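Local atomic coordinates of BH2602 protein (Bacillus halodurans, PDB entry 3NWZ), a protein that binds coenzyme A and, as a member of the hotdog-fold thioesterase superfamily, probably hydrolyses acyl-CoA thioesters. Residues P120-S131 with E143-V154. Numbering follows the deposited sequence.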
loop_
_atom_site.group_PDB
_atom_site.type_symbol
_atom_site.label_atom_id
_atom_site.label_comp_id
_atom_site.label_asym_id
_atom_site.label_seq_id
_atom_site.Cartn_x
_atom_site.Cartn_y
_atom_site.Cartn_z
ATOM N N PRO A 120 12.364 -5.803 13.036
ATOM C CA PRO A 120 12.070 -7.227 13.197
ATOM C C PRO A 120 11.151 -7.443 14.382
ATOM O O PRO A 120 11.442 -6.959 15.480
ATOM C CB PRO A 120 13.443 -7.835 13.461
ATOM C CG PRO A 120 14.367 -6.909 12.719
ATOM C CD PRO A 120 13.816 -5.563 13.088
ATOM N N GLY A 121 10.044 -8.151 14.176
ATOM C CA GLY A 121 9.168 -8.415 15.294
ATOM C C GLY A 121 9.891 -9.371 16.232
ATOM O O GLY A 121 10.212 -10.489 15.837
HETATM N N MSE A 122 10.182 -8.946 17.457
HETATM C CA MSE A 122 10.866 -9.821 18.408
HETATM C C MSE A 122 10.539 -9.451 19.850
HETATM O O MSE A 122 10.122 -8.333 20.148
HETATM C CB MSE A 122 12.377 -9.771 18.191
HETATM C CG MSE A 122 12.799 -9.987 16.742
HETATM SE SE MSE A 122 14.702 -10.156 16.492
HETATM C CE MSE A 122 14.671 -11.244 14.900
ATOM N N GLY A 123 10.740 -10.407 20.748
ATOM C CA GLY A 123 10.432 -10.180 22.142
ATOM C C GLY A 123 9.462 -11.263 22.556
ATOM O O GLY A 123 9.468 -12.344 21.963
ATOM N N THR A 124 8.610 -10.984 23.537
ATOM C CA THR A 124 7.658 -11.973 24.008
ATOM C C THR A 124 6.253 -11.879 23.416
ATOM O O THR A 124 5.473 -12.815 23.534
ATOM C CB THR A 124 7.541 -11.921 25.527
ATOM O OG1 THR A 124 7.119 -10.608 25.932
ATOM C CG2 THR A 124 8.878 -12.263 26.158
ATOM N N TYR A 125 5.918 -10.749 22.802
ATOM C CA TYR A 125 4.599 -10.608 22.187
ATOM C C TYR A 125 4.519 -9.369 21.303
ATOM O O TYR A 125 5.310 -8.448 21.454
ATOM C CB TYR A 125 3.510 -10.522 23.255
ATOM C CG TYR A 125 3.543 -9.237 24.033
ATOM C CD1 TYR A 125 4.219 -9.154 25.245
ATOM C CD2 TYR A 125 2.961 -8.085 23.518
ATOM C CE1 TYR A 125 4.319 -7.947 25.931
ATOM C CE2 TYR A 125 3.056 -6.871 24.192
ATOM C CZ TYR A 125 3.737 -6.811 25.398
ATOM O OH TYR A 125 3.837 -5.616 26.060
ATOM N N LEU A 126 3.567 -9.356 20.376
ATOM C CA LEU A 126 3.385 -8.205 19.499
ATOM C C LEU A 126 2.121 -7.460 19.902
ATOM O O LEU A 126 1.204 -8.042 20.491
ATOM C CB LEU A 126 3.317 -8.638 18.035
ATOM C CG LEU A 126 4.653 -9.208 17.557
ATOM C CD1 LEU A 126 4.763 -9.116 16.038
ATOM C CD2 LEU A 126 5.792 -8.410 18.198
ATOM N N ARG A 127 2.069 -6.168 19.614
ATOM C CA ARG A 127 0.894 -5.410 20.008
ATOM C C ARG A 127 0.452 -4.531 18.864
ATOM O O ARG A 127 1.049 -3.491 18.629
ATOM C CB ARG A 127 1.215 -4.547 21.249
ATOM C CG ARG A 127 0.002 -4.249 22.109
ATOM C CD ARG A 127 0.334 -3.235 23.209
ATOM N NE ARG A 127 0.383 -1.857 22.719
ATOM C CZ ARG A 127 1.404 -1.028 22.918
ATOM N NH1 ARG A 127 2.468 -1.437 23.593
ATOM N NH2 ARG A 127 1.361 0.210 22.441
ATOM N N ALA A 128 -0.574 -4.940 18.132
ATOM C CA ALA A 128 -1.032 -4.111 17.032
ATOM C C ALA A 128 -2.116 -3.132 17.519
ATOM O O ALA A 128 -3.027 -3.506 18.259
ATOM C CB ALA A 128 -1.566 -5.000 15.869
ATOM N N VAL A 129 -2.016 -1.874 17.097
ATOM C CA VAL A 129 -3.010 -0.860 17.498
ATOM C C VAL A 129 -3.602 -0.162 16.292
ATOM O O VAL A 129 -2.873 0.438 15.504
ATOM C CB VAL A 129 -2.388 0.225 18.433
ATOM C CG1 VAL A 129 -3.505 1.175 18.951
ATOM C CG2 VAL A 129 -1.647 -0.454 19.568
ATOM N N ALA A 130 -4.922 -0.220 16.174
ATOM C CA ALA A 130 -5.618 0.372 15.040
ATOM C C ALA A 130 -6.563 1.518 15.419
ATOM O O ALA A 130 -7.129 1.524 16.513
ATOM C CB ALA A 130 -6.419 -0.752 14.291
ATOM N N SER A 131 -6.734 2.465 14.491
ATOM C CA SER A 131 -7.643 3.610 14.667
ATOM C C SER A 131 -8.339 4.015 13.348
ATOM O O SER A 131 -7.738 4.022 12.281
ATOM C CB SER A 131 -6.909 4.834 15.264
ATOM O OG SER A 131 -6.044 5.467 14.343
ATOM N N GLU A 143 -6.235 2.764 10.182
ATOM C CA GLU A 143 -4.781 2.790 10.200
ATOM C C GLU A 143 -4.291 2.093 11.452
ATOM O O GLU A 143 -4.989 2.077 12.459
ATOM C CB GLU A 143 -4.286 4.237 10.206
ATOM C CG GLU A 143 -4.360 4.909 11.593
ATOM C CD GLU A 143 -3.956 6.367 11.561
ATOM O OE1 GLU A 143 -2.795 6.664 11.193
ATOM O OE2 GLU A 143 -4.807 7.215 11.903
ATOM N N GLY A 144 -3.089 1.532 11.403
ATOM C CA GLY A 144 -2.569 0.851 12.580
ATOM C C GLY A 144 -1.057 0.688 12.671
ATOM O O GLY A 144 -0.330 0.945 11.725
ATOM N N LYS A 145 -0.588 0.254 13.832
ATOM C CA LYS A 145 0.826 0.037 14.076
ATOM C C LYS A 145 1.016 -1.216 14.908
ATOM O O LYS A 145 0.136 -1.611 15.687
ATOM C CB LYS A 145 1.443 1.223 14.818
ATOM C CG LYS A 145 1.814 2.376 13.914
ATOM C CD LYS A 145 2.459 3.509 14.701
ATOM C CE LYS A 145 2.875 4.643 13.779
ATOM N NZ LYS A 145 1.696 5.202 13.052
ATOM N N VAL A 146 2.166 -1.849 14.719
ATOM C CA VAL A 146 2.510 -3.048 15.456
ATOM C C VAL A 146 3.749 -2.702 16.293
ATOM O O VAL A 146 4.707 -2.133 15.780
ATOM C CB VAL A 146 2.821 -4.232 14.490
ATOM C CG1 VAL A 146 3.157 -5.468 15.280
ATOM C CG2 VAL A 146 1.630 -4.502 13.592
ATOM N N TYR A 147 3.712 -3.054 17.579
ATOM C CA TYR A 147 4.809 -2.776 18.514
ATOM C C TYR A 147 5.376 -4.011 19.214
ATOM O O TYR A 147 4.671 -5.002 19.438
ATOM C CB TYR A 147 4.329 -1.797 19.600
ATOM C CG TYR A 147 3.777 -0.491 19.071
ATOM C CD1 TYR A 147 2.438 -0.161 19.231
ATOM C CD2 TYR A 147 4.601 0.416 18.427
ATOM C CE1 TYR A 147 1.936 1.049 18.759
ATOM C CE2 TYR A 147 4.112 1.619 17.954
ATOM C CZ TYR A 147 2.783 1.934 18.121
ATOM O OH TYR A 147 2.315 3.143 17.651
ATOM N N THR A 148 6.651 -3.946 19.580
ATOM C CA THR A 148 7.283 -5.059 20.290
ATOM C C THR A 148 6.912 -4.818 21.735
ATOM O O THR A 148 6.226 -3.833 22.030
ATOM C CB THR A 148 8.796 -5.001 20.182
ATOM O OG1 THR A 148 9.260 -3.750 20.708
ATOM C CG2 THR A 148 9.226 -5.141 18.753
ATOM N N ASP A 149 7.358 -5.680 22.645
ATOM C CA ASP A 149 7.042 -5.460 24.061
ATOM C C ASP A 149 7.904 -4.345 24.666
ATOM O O ASP A 149 7.906 -4.137 25.881
ATOM C CB ASP A 149 7.218 -6.740 24.883
ATOM C CG ASP A 149 8.471 -7.492 24.525
ATOM O OD1 ASP A 149 9.415 -6.883 23.982
ATOM O OD2 ASP A 149 8.514 -8.703 24.799
ATOM N N GLN A 150 8.637 -3.634 23.815
ATOM C CA GLN A 150 9.478 -2.536 24.265
ATOM C C GLN A 150 8.841 -1.221 23.848
ATOM O O GLN A 150 9.089 -0.184 24.450
ATOM C CB GLN A 150 10.875 -2.643 23.650
ATOM C CG GLN A 150 11.636 -3.874 24.099
ATOM C CD GLN A 150 11.730 -3.973 25.612
ATOM O OE1 GLN A 150 12.511 -3.267 26.244
ATOM N NE2 GLN A 150 10.916 -4.841 26.200
ATOM N N GLY A 151 8.001 -1.273 22.822
ATOM C CA GLY A 151 7.367 -0.063 22.344
ATOM C C GLY A 151 7.956 0.265 20.990
ATOM O O GLY A 151 7.567 1.249 20.356
ATOM N N GLU A 152 8.910 -0.556 20.551
ATOM C CA GLU A 152 9.533 -0.357 19.245
ATOM C C GLU A 152 8.507 -0.679 18.179
ATOM O O GLU A 152 7.736 -1.616 18.334
ATOM C CB GLU A 152 10.737 -1.273 19.090
ATOM C CG GLU A 152 11.980 -0.783 19.808
ATOM C CD GLU A 152 12.651 -1.879 20.614
ATOM O OE1 GLU A 152 13.749 -1.626 21.154
ATOM O OE2 GLU A 152 12.076 -2.991 20.712
ATOM N N THR A 153 8.490 0.097 17.102
ATOM C CA THR A 153 7.528 -0.120 16.022
ATOM C C THR A 153 7.993 -1.182 15.017
ATOM O O THR A 153 8.897 -0.942 14.214
ATOM C CB THR A 153 7.225 1.201 15.246
ATOM O OG1 THR A 153 6.573 2.148 16.112
ATOM C CG2 THR A 153 6.320 0.916 14.042
ATOM N N VAL A 154 7.366 -2.356 15.074
ATOM C CA VAL A 154 7.677 -3.455 14.173
ATOM C C VAL A 154 7.183 -3.120 12.775
ATOM O O VAL A 154 7.876 -3.361 11.783
ATOM C CB VAL A 154 6.996 -4.761 14.639
ATOM C CG1 VAL A 154 7.218 -5.884 13.612
ATOM C CG2 VAL A 154 7.525 -5.152 16.001
#
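Asp149, just beyond strand 143-147, grips Thr124, just before strand 125-131: carboxylate oxygen OD2 of Asp149 accepts both from the backbone N of Thr124, at 2.6 Å and from above the carboxylate plane, and from Thr124 OG1, on its anti lone pair. With OG1 set between backbone N and carbonyl carbon (chi1 59°), Thr124 can offer hydroxyl and amide to the same oxygen. The ring of Tyr125 stands almost perpendicular to this carboxylate (86°), its CE1 3.3 Å from Asp149 CB.

From Arg127 to Ser131 the chain runs against Glu143-Tyr147 through three antiparallel hydrogen-bonded pairs, Arg127 with Tyr147, Val129 with Lys145 and Ser131 with Glu143. On the face carrying these residues, Arg127 bends at CG-CD and brings its guanidinium beside the Tyr147 ring, with CD1 of the ring over one guanidinium face, 3.4 Å from NH2, and the planes 38° apart. Val129 CG2 meets the same ring at its edge, 4.0 Å from CE1. Lys145 instead turns its amine out of this contact, to a salt bridge with Glu143 of the second subunit.

The other face is aliphatic. Leu126 CD1 lies 4.1 Å from Val146 CG1, and Ala128 CB touches Val146 CG2. Here Leu126, Ala128, Ala130 and Val146 pack against helix 83-100, the central helix that the hotdog sheet wraps. Strand 64-69 flanks 125-135 on one side, while 139-147 continues the sheet into 153-163.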